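PDB 1VPQ: hypothetical protein TM1631 from Thermotoga maritima, which is of unknown function but belongs to the DUF72 family, whose parallel strands and surrounding helices form a TIM-barrel-like fold. Local coordinates for residues 65-76 and 110-119; 22-30 and 253-263. All coordinates share one frame; numbering follows the deposited sequence.

Contact 1: 65-76 and 110-119; sequences WRSFVQMLRKTP and QIEPLIEEQR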
loop_
_atom_site.group_PDB
_atom_site.type_symbol
_atom_site.label_atom_id
_atom_site.label_comp_id
_atom_site.label_asym_id
_atom_site.label_seq_id
_atom_site.Cartn_x
_atom_site.Cartn_y
_atom_site.Cartn_z
ATOM N N TRP A 65 5.943 12.573 -10.504
ATOM C CA TRP A 65 6.423 11.398 -11.235
ATOM C C TRP A 65 7.779 11.698 -11.878
ATOM O O TRP A 65 8.715 10.911 -11.751
ATOM C CB TRP A 65 5.401 10.952 -12.286
ATOM C CG TRP A 65 5.925 9.928 -13.245
ATOM C CD1 TRP A 65 6.241 10.124 -14.557
ATOM C CD2 TRP A 65 6.203 8.552 -12.965
ATOM N NE1 TRP A 65 6.695 8.953 -15.116
ATOM C CE2 TRP A 65 6.683 7.972 -14.161
ATOM C CE3 TRP A 65 6.094 7.750 -11.821
ATOM C CZ2 TRP A 65 7.055 6.626 -14.247
ATOM C CZ3 TRP A 65 6.461 6.406 -11.909
ATOM C CH2 TRP A 65 6.934 5.861 -13.117
ATOM N N ARG A 66 7.877 12.850 -12.538
ATOM C CA ARG A 66 9.118 13.286 -13.181
ATOM C C ARG A 66 10.273 13.353 -12.185
ATOM O O ARG A 66 11.325 12.748 -12.402
ATOM C CB ARG A 66 8.930 14.658 -13.837
ATOM N N SER A 67 10.057 14.076 -11.091
ATOM C CA SER A 67 11.079 14.252 -10.053
ATOM C C SER A 67 11.454 12.951 -9.364
ATOM O O SER A 67 12.554 12.831 -8.835
ATOM C CB SER A 67 10.626 15.271 -9.005
ATOM O OG SER A 67 10.568 16.576 -9.564
ATOM N N PHE A 68 10.544 11.983 -9.361
ATOM C CA PHE A 68 10.845 10.656 -8.826
ATOM C C PHE A 68 11.756 9.860 -9.767
ATOM O O PHE A 68 12.741 9.272 -9.330
ATOM C CB PHE A 68 9.565 9.868 -8.563
ATOM C CG PHE A 68 9.807 8.546 -7.890
ATOM C CD1 PHE A 68 10.158 8.494 -6.545
ATOM C CD2 PHE A 68 9.708 7.356 -8.603
ATOM C CE1 PHE A 68 10.395 7.278 -5.916
ATOM C CE2 PHE A 68 9.938 6.131 -7.982
ATOM C CZ PHE A 68 10.284 6.090 -6.636
ATOM N N VAL A 69 11.417 9.856 -11.053
ATOM C CA VAL A 69 12.164 9.103 -12.066
ATOM C C VAL A 69 13.606 9.632 -12.259
ATOM O O VAL A 69 14.531 8.853 -12.518
ATOM C CB VAL A 69 11.385 9.072 -13.411
ATOM C CG1 VAL A 69 12.205 8.436 -14.521
ATOM C CG2 VAL A 69 10.087 8.304 -13.242
ATOM N N GLN A 70 13.796 10.943 -12.125
ATOM C CA GLN A 70 15.140 11.538 -12.155
ATOM C C GLN A 70 15.926 11.204 -10.881
ATOM O O GLN A 70 17.115 10.893 -10.929
ATOM C CB GLN A 70 15.045 13.056 -12.318
ATOM C CG GLN A 70 14.434 13.504 -13.644
ATOM C CD GLN A 70 14.117 14.992 -13.678
ATOM O OE1 GLN A 70 14.439 15.735 -12.746
ATOM N NE2 GLN A 70 13.478 15.434 -14.756
ATOM N N MET A 71 15.237 11.267 -9.746
ATOM C CA MET A 71 15.818 10.975 -8.431
ATOM C C MET A 71 16.110 9.476 -8.250
ATOM O O MET A 71 16.868 9.082 -7.363
ATOM C CB MET A 71 14.846 11.463 -7.352
ATOM C CG MET A 71 15.413 11.651 -5.951
ATOM S SD MET A 71 14.345 12.721 -4.921
ATOM C CE MET A 71 12.722 11.990 -5.175
ATOM N N LEU A 72 15.498 8.657 -9.102
ATOM C CA LEU A 72 15.651 7.196 -9.078
ATOM C C LEU A 72 17.013 6.760 -9.623
ATOM O O LEU A 72 17.582 5.760 -9.176
ATOM C CB LEU A 72 14.538 6.548 -9.911
ATOM C CG LEU A 72 14.005 5.189 -9.472
ATOM C CD1 LEU A 72 13.434 5.237 -8.057
ATOM C CD2 LEU A 72 12.947 4.753 -10.466
ATOM N N ARG A 73 17.517 7.520 -10.594
ATOM C CA ARG A 73 18.859 7.334 -11.156
ATOM C C ARG A 73 19.988 7.496 -10.113
ATOM O O ARG A 73 21.128 7.084 -10.360
ATOM C CB ARG A 73 19.064 8.326 -12.313
ATOM C CG ARG A 73 20.391 8.207 -13.045
ATOM N N LYS A 74 19.666 8.101 -8.964
ATOM C CA LYS A 74 20.617 8.297 -7.856
ATOM C C LYS A 74 20.293 7.395 -6.661
ATOM O O LYS A 74 20.837 7.580 -5.573
ATOM C CB LYS A 74 20.606 9.762 -7.403
ATOM C CG LYS A 74 20.833 10.771 -8.521
ATOM C CD LYS A 74 20.629 12.198 -8.039
ATOM N N THR A 75 19.410 6.424 -6.880
ATOM C CA THR A 75 18.968 5.489 -5.842
ATOM C C THR A 75 19.595 4.127 -6.118
ATOM O O THR A 75 19.656 3.709 -7.274
ATOM C CB THR A 75 17.430 5.337 -5.863
ATOM O OG1 THR A 75 16.817 6.631 -5.873
ATOM C CG2 THR A 75 16.926 4.551 -4.653
ATOM N N PRO A 76 20.063 3.423 -5.067
ATOM C CA PRO A 76 20.727 2.136 -5.293
ATOM C C PRO A 76 19.808 1.060 -5.884
ATOM O O PRO A 76 18.594 1.136 -5.703
ATOM C CB PRO A 76 21.180 1.727 -3.885
ATOM C CG PRO A 76 20.244 2.430 -2.972
ATOM C CD PRO A 76 20.027 3.757 -3.633
ATOM N N GLN A 110 3.239 4.712 -18.424
ATOM C CA GLN A 110 3.952 5.564 -17.460
ATOM C C GLN A 110 4.968 4.726 -16.696
ATOM O O GLN A 110 6.145 5.051 -16.676
ATOM C CB GLN A 110 3.031 6.234 -16.426
ATOM C CG GLN A 110 1.664 6.679 -16.895
ATOM C CD GLN A 110 1.721 7.658 -18.026
ATOM O OE1 GLN A 110 2.407 8.674 -17.945
ATOM N NE2 GLN A 110 0.989 7.367 -19.094
ATOM N N ILE A 111 4.499 3.641 -16.084
ATOM C CA ILE A 111 5.328 2.833 -15.177
ATOM C C ILE A 111 6.057 1.663 -15.852
ATOM O O ILE A 111 6.711 0.876 -15.166
ATOM C CB ILE A 111 4.495 2.278 -13.992
ATOM C CG1 ILE A 111 3.461 1.257 -14.478
ATOM C CG2 ILE A 111 3.831 3.430 -13.232
ATOM C CD1 ILE A 111 2.896 0.407 -13.383
ATOM N N GLU A 112 5.930 1.544 -17.177
ATOM C CA GLU A 112 6.659 0.522 -17.960
ATOM C C GLU A 112 8.178 0.567 -17.731
ATOM O O GLU A 112 8.800 -0.488 -17.569
ATOM C CB GLU A 112 6.344 0.645 -19.459
ATOM C CG GLU A 112 7.004 -0.424 -20.349
ATOM C CD GLU A 112 6.598 -1.856 -19.997
ATOM O OE1 GLU A 112 5.479 -2.066 -19.479
ATOM O OE2 GLU A 112 7.405 -2.779 -20.251
ATOM N N PRO A 113 8.780 1.778 -17.729
ATOM C CA PRO A 113 10.177 1.950 -17.330
ATOM C C PRO A 113 10.605 1.084 -16.148
ATOM O O PRO A 113 11.535 0.279 -16.250
ATOM C CB PRO A 113 10.237 3.439 -16.901
ATOM C CG PRO A 113 8.868 4.009 -17.141
ATOM C CD PRO A 113 8.209 3.080 -18.112
ATOM N N LEU A 114 9.896 1.247 -15.042
ATOM C CA LEU A 114 10.393 0.814 -13.748
ATOM C C LEU A 114 10.136 -0.656 -13.485
ATOM O O LEU A 114 10.810 -1.261 -12.657
ATOM C CB LEU A 114 9.815 1.717 -12.659
ATOM C CG LEU A 114 10.090 3.194 -12.998
ATOM C CD1 LEU A 114 9.584 4.149 -11.936
ATOM C CD2 LEU A 114 11.584 3.437 -13.240
ATOM N N ILE A 115 9.184 -1.234 -14.205
ATOM C CA ILE A 115 9.011 -2.677 -14.209
ATOM C C ILE A 115 10.196 -3.304 -14.946
ATOM O O ILE A 115 10.783 -4.272 -14.462
ATOM C CB ILE A 115 7.667 -3.100 -14.855
ATOM C CG1 ILE A 115 6.497 -2.531 -14.047
ATOM C CG2 ILE A 115 7.547 -4.625 -14.921
ATOM C CD1 ILE A 115 5.134 -2.775 -14.651
ATOM N N GLU A 116 10.560 -2.734 -16.096
ATOM C CA GLU A 116 11.712 -3.210 -16.877
ATOM C C GLU A 116 13.026 -3.096 -16.096
ATOM O O GLU A 116 13.925 -3.928 -16.250
ATOM C CB GLU A 116 11.837 -2.435 -18.195
ATOM C CG GLU A 116 10.671 -2.626 -19.162
ATOM C CD GLU A 116 10.659 -4.004 -19.814
ATOM O OE1 GLU A 116 11.582 -4.306 -20.621
ATOM O OE2 GLU A 116 9.713 -4.776 -19.522
ATOM N N GLU A 117 13.123 -2.064 -15.259
ATOM C CA GLU A 117 14.288 -1.855 -14.393
ATOM C C GLU A 117 14.167 -2.595 -13.066
ATOM O O GLU A 117 15.025 -2.459 -12.201
ATOM C CB GLU A 117 14.500 -0.363 -14.149
ATOM C CG GLU A 117 14.862 0.376 -15.418
ATOM C CD GLU A 117 14.945 1.867 -15.254
ATOM O OE1 GLU A 117 14.818 2.362 -14.115
ATOM O OE2 GLU A 117 15.143 2.547 -16.281
ATOM N N GLN A 118 13.096 -3.369 -12.917
ATOM C CA GLN A 118 12.897 -4.249 -11.767
ATOM C C GLN A 118 12.822 -3.496 -10.442
ATOM O O GLN A 118 13.273 -3.987 -9.407
ATOM C CB GLN A 118 13.997 -5.307 -11.732
ATOM C CG GLN A 118 14.248 -5.938 -13.079
ATOM C CD GLN A 118 14.879 -7.301 -12.972
ATOM O OE1 GLN A 118 14.297 -8.292 -13.410
ATOM N NE2 GLN A 118 16.069 -7.367 -12.375
ATOM N N ARG A 119 12.241 -2.304 -10.485
ATOM C CA ARG A 119 12.082 -1.469 -9.301
ATOM C C ARG A 119 10.664 -1.601 -8.760
ATOM O O ARG A 119 10.435 -1.426 -7.565
ATOM C CB ARG A 119 12.395 -0.007 -9.631
ATOM C CG ARG A 119 13.544 0.157 -10.623
ATOM C CD ARG A 119 14.439 1.343 -10.321
ATOM N NE ARG A 119 15.228 1.147 -9.100
ATOM C CZ ARG A 119 16.354 1.793 -8.802
ATOM N NH1 ARG A 119 16.877 2.693 -9.626
ATOM N NH2 ARG A 119 16.967 1.532 -7.663
#
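Arg-119 NH2 donates to Thr-75 O in a weak but fairly straight hydrogen bond (3.5 Å, N-H...O 164°). Thr-75 O and Pro-76 O lie at the in-plane edge of the guanidinium, whereas Leu-72 O, 3.2 Å from Arg-119 NH1, approaches obliquely. Bends at chi2 and chi3 carry Arg-119 past Leu-72, its CD 3.7 Å from Leu-72 CD2. With an alanine here, the carbonyls of Leu-72, Thr-75 and Pro-76 would probably lose their positively charged neighbour, and Leu-72 the Arg-119 methylene that packs on it. Leu-72 and Leu-114 meet tip to tip, their CD2 atoms a tight 3.4 Å apart. A chi1 of 169° swings the indole of Trp-65 away from its own N, as a knob among Gln-110, Ile-111, Pro-113 and Leu-114. Its CH2 touches Leu-114 CD1 at 3.4 Å, Pro-113 CG lies at the ring edge, and Val-69 CG2 over the rim of one face. The axes of 65-72 and 110-116 run at 20°, 11.9 Å apart. A Schellman motif (Arg-119 N to Leu-114 O, Gln-118 at positive phi) turns Arg-119 toward 65-76. Such near-parallel packing characterises neighbouring outer helices of a beta-alpha barrel, here those after strands 52-55 and 80-84.

Contact 2: 22-30 and 253-263; sequences SFEDWKGVV and CYKGQAAINAL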
loop_
_atom_site.group_PDB
_atom_site.type_symbol
_atom_site.label_atom_id
_atom_site.label_comp_id
_atom_site.label_asym_id
_atom_site.label_seq_id
_atom_site.Cartn_x
_atom_site.Cartn_y
_atom_site.Cartn_z
ATOM N N SER A 22 7.625 11.653 1.621
ATOM C CA SER A 22 7.799 13.100 1.478
ATOM C C SER A 22 6.796 13.871 2.336
ATOM O O SER A 22 5.788 14.372 1.840
ATOM C CB SER A 22 7.672 13.490 -0.001
ATOM O OG SER A 22 8.174 14.789 -0.254
ATOM N N PHE A 23 7.093 13.952 3.631
ATOM C CA PHE A 23 6.249 14.645 4.609
ATOM C C PHE A 23 7.082 15.624 5.431
ATOM O O PHE A 23 8.185 15.291 5.860
ATOM C CB PHE A 23 5.591 13.644 5.564
ATOM C CG PHE A 23 4.740 12.603 4.882
ATOM C CD1 PHE A 23 3.455 12.908 4.452
ATOM C CD2 PHE A 23 5.217 11.314 4.687
ATOM C CE1 PHE A 23 2.664 11.943 3.828
ATOM C CE2 PHE A 23 4.433 10.345 4.063
ATOM C CZ PHE A 23 3.155 10.660 3.635
ATOM N N GLU A 24 6.546 16.823 5.649
ATOM C CA GLU A 24 7.174 17.827 6.513
ATOM C C GLU A 24 6.886 17.551 7.996
ATOM O O GLU A 24 7.735 17.792 8.848
ATOM C CB GLU A 24 6.688 19.227 6.135
ATOM C CG GLU A 24 7.127 19.696 4.739
ATOM C CD GLU A 24 8.496 20.373 4.736
ATOM O OE1 GLU A 24 9.502 19.696 5.038
ATOM O OE2 GLU A 24 8.563 21.585 4.421
ATOM N N ASP A 25 5.675 17.075 8.286
ATOM C CA ASP A 25 5.317 16.446 9.574
ATOM C C ASP A 25 6.433 15.597 10.202
ATOM O O ASP A 25 6.574 15.586 11.430
ATOM C CB ASP A 25 4.101 15.510 9.382
ATOM C CG ASP A 25 2.784 16.153 9.764
ATOM O OD1 ASP A 25 2.730 17.394 9.906
ATOM O OD2 ASP A 25 1.793 15.406 9.920
ATOM N N TRP A 26 7.178 14.866 9.361
ATOM C CA TRP A 26 8.254 13.962 9.815
ATOM C C TRP A 26 9.537 14.682 10.283
ATOM O O TRP A 26 10.355 14.092 10.992
ATOM C CB TRP A 26 8.605 12.939 8.717
ATOM C CG TRP A 26 7.522 11.947 8.395
ATOM C CD1 TRP A 26 6.190 12.054 8.683
ATOM C CD2 TRP A 26 7.673 10.708 7.680
ATOM N NE1 TRP A 26 5.514 10.955 8.214
ATOM C CE2 TRP A 26 6.400 10.115 7.593
ATOM C CE3 TRP A 26 8.763 10.045 7.112
ATOM C CZ2 TRP A 26 6.182 8.893 6.956
ATOM C CZ3 TRP A 26 8.550 8.821 6.480
ATOM C CH2 TRP A 26 7.269 8.262 6.409
ATOM N N LYS A 27 9.715 15.943 9.889
ATOM C CA LYS A 27 10.838 16.744 10.379
ATOM C C LYS A 27 10.697 17.001 11.877
ATOM O O LYS A 27 9.657 17.492 12.326
ATOM C CB LYS A 27 10.918 18.088 9.657
ATOM C CG LYS A 27 11.515 18.051 8.266
ATOM C CD LYS A 27 11.613 19.471 7.742
ATOM C CE LYS A 27 12.642 19.602 6.664
ATOM N N GLY A 28 11.753 16.697 12.634
ATOM C CA GLY A 28 11.731 16.808 14.098
ATOM C C GLY A 28 11.014 15.646 14.773
ATOM O O GLY A 28 10.621 15.736 15.947
ATOM N N VAL A 29 10.839 14.563 14.013
ATOM C CA VAL A 29 10.237 13.334 14.497
ATOM C C VAL A 29 11.176 12.214 14.064
ATOM O O VAL A 29 11.973 11.754 14.871
ATOM C CB VAL A 29 8.789 13.151 13.966
ATOM C CG1 VAL A 29 8.186 11.828 14.443
ATOM C CG2 VAL A 29 7.911 14.314 14.407
ATOM N N VAL A 30 11.118 11.810 12.796
ATOM C CA VAL A 30 12.074 10.824 12.258
ATOM C C VAL A 30 13.082 11.426 11.292
ATOM O O VAL A 30 14.120 10.820 11.028
ATOM C CB VAL A 30 11.391 9.614 11.574
ATOM C CG1 VAL A 30 10.665 8.763 12.610
ATOM C CG2 VAL A 30 10.449 10.052 10.455
ATOM N N CYS A 253 0.455 7.926 8.843
ATOM C CA CYS A 253 1.615 8.800 8.598
ATOM C C CYS A 253 1.539 10.160 9.286
ATOM O O CYS A 253 2.495 10.932 9.239
ATOM C CB CYS A 253 1.825 8.990 7.084
ATOM S SG CYS A 253 2.464 7.504 6.200
ATOM N N TYR A 254 0.410 10.445 9.927
ATOM C CA TYR A 254 0.229 11.714 10.649
ATOM C C TYR A 254 1.323 11.884 11.708
ATOM O O TYR A 254 1.437 11.071 12.633
ATOM C CB TYR A 254 -1.154 11.752 11.304
ATOM C CG TYR A 254 -1.510 13.041 12.017
ATOM C CD1 TYR A 254 -2.018 14.132 11.318
ATOM C CD2 TYR A 254 -1.377 13.153 13.398
ATOM C CE1 TYR A 254 -2.366 15.328 11.984
ATOM C CE2 TYR A 254 -1.719 14.334 14.069
ATOM C CZ TYR A 254 -2.213 15.415 13.354
ATOM O OH TYR A 254 -2.554 16.578 14.014
ATOM N N LYS A 255 2.135 12.927 11.539
ATOM C CA LYS A 255 3.227 13.269 12.467
ATOM C C LYS A 255 4.264 12.143 12.670
ATOM O O LYS A 255 4.818 11.982 13.762
ATOM C CB LYS A 255 2.659 13.751 13.806
ATOM C CG LYS A 255 1.916 15.080 13.703
ATOM C CD LYS A 255 1.348 15.484 15.057
ATOM C CE LYS A 255 0.660 16.853 15.033
ATOM N NZ LYS A 255 1.387 17.858 15.842
ATOM N N GLY A 256 4.526 11.385 11.610
ATOM C CA GLY A 256 5.622 10.416 11.608
ATOM C C GLY A 256 5.348 9.125 12.357
ATOM O O GLY A 256 6.249 8.305 12.530
ATOM N N GLN A 257 4.100 8.933 12.778
ATOM C CA GLN A 257 3.708 7.760 13.542
ATOM C C GLN A 257 3.956 6.487 12.742
ATOM O O GLN A 257 4.444 5.501 13.288
ATOM C CB GLN A 257 2.248 7.887 13.998
ATOM C CG GLN A 257 2.118 8.844 15.185
ATOM C CD GLN A 257 0.708 9.327 15.465
ATOM O OE1 GLN A 257 -0.040 9.677 14.552
ATOM N NE2 GLN A 257 0.350 9.385 16.747
ATOM N N ALA A 258 3.646 6.532 11.448
ATOM C CA ALA A 258 3.886 5.411 10.538
ATOM C C ALA A 258 5.360 5.015 10.486
ATOM O O ALA A 258 5.694 3.832 10.522
ATOM C CB ALA A 258 3.396 5.752 9.143
ATOM N N ALA A 259 6.232 6.015 10.388
ATOM C CA ALA A 259 7.676 5.795 10.351
ATOM C C ALA A 259 8.171 5.185 11.666
ATOM O O ALA A 259 8.940 4.223 11.644
ATOM C CB ALA A 259 8.395 7.087 10.043
ATOM N N ILE A 260 7.716 5.733 12.797
ATOM C CA ILE A 260 8.022 5.176 14.126
ATOM C C ILE A 260 7.641 3.702 14.193
ATOM O O ILE A 260 8.485 2.849 14.484
ATOM C CB ILE A 260 7.320 5.970 15.275
ATOM C CG1 ILE A 260 7.967 7.348 15.432
ATOM C CG2 ILE A 260 7.414 5.225 16.614
ATOM C CD1 ILE A 260 7.217 8.309 16.346
ATOM N N ASN A 261 6.381 3.401 13.904
ATOM C CA ASN A 261 5.894 2.028 13.937
ATOM C C ASN A 261 6.596 1.116 12.926
ATOM O O ASN A 261 6.861 -0.058 13.218
ATOM C CB ASN A 261 4.375 1.973 13.710
ATOM C CG ASN A 261 3.573 2.540 14.876
ATOM O OD1 ASN A 261 2.440 2.974 14.693
ATOM N ND2 ASN A 261 4.151 2.532 16.074
ATOM N N ALA A 262 6.889 1.646 11.742
ATOM C CA ALA A 262 7.547 0.851 10.704
ATOM C C ALA A 262 8.967 0.487 11.132
ATOM O O ALA A 262 9.452 -0.618 10.854
ATOM C CB ALA A 262 7.551 1.600 9.370
ATOM N N LEU A 263 9.619 1.429 11.804
ATOM C CA LEU A 263 10.949 1.217 12.381
ATOM C C LEU A 263 10.930 0.227 13.550
ATOM O O LEU A 263 11.879 -0.541 13.726
ATOM C CB LEU A 263 11.552 2.541 12.851
ATOM C CG LEU A 263 11.980 3.541 11.775
ATOM C CD1 LEU A 263 12.236 4.883 12.399
ATOM C CD2 LEU A 263 13.218 3.060 11.027
#
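Trp-26 is the tightly packed part of this contact, its indole held between residues of both segments. Ala-259 CB makes a CH-pi contact 4.0 Å from the six-membered ring centroid and only 10° off the normal; Gly-256 CA lies over the same face, and Phe-23 CD2 takes the opposite one. The hydrogen bond from Trp-26 NE1 to Cys-253 O, 3.2 Å long, in the ring plane and on a carbonyl lone pair, sets the ring's rotation together with the packing on both faces. That oxygen also accepts from Gly-256 N. A side chain at Gly-256 would run into Val-29 CG1. Val-30 CG2 reaches Ala-259 CB at 3.6 Å, while Cys-253 SG touches Trp-26 CZ2 at the ring edge. The solvent side, by contrast, is carried by exposed Asp-25, Val-29 and Lys-255. There Lys-255 N donates to Asp-25 OD2 at 3.0 Å, from above the carboxylate plane, but Lys-255 NZ stays 6.1 Å from Asp-25 OD1, too far for a salt bridge. The loop 22-30 thus lies against the start of helix 257-270: Trp-26 touches Thr-18 of strand 13-18, Lys-27 reaches Phe-40 of helix 40-46, and Ala-258 and Ala-262 touch Phe-250 of strand 245-250.

Both contacts are partly buried and peripheral, their centres about 18 Å (contact 1) and about 16 Å (contact 2) from that of the chain. Of 11 touching residues in contact 1 four are buried and one exposed, against four and three of 12 in contact 2. Contact 1 joins two helices 34 residues apart in sequence; contact 2 spans 223 and brings the loop after the first strand to the last helix, beside the pairing of strands 13-18 and 245-250. In contact 1 leucine and tryptophan interlock between helices and a cation faces backbone carbonyls; contact 2 packs an indole against glycine and alanine, with one hydrogen bond given each way between loop and turn. Helix 40-46 touches both.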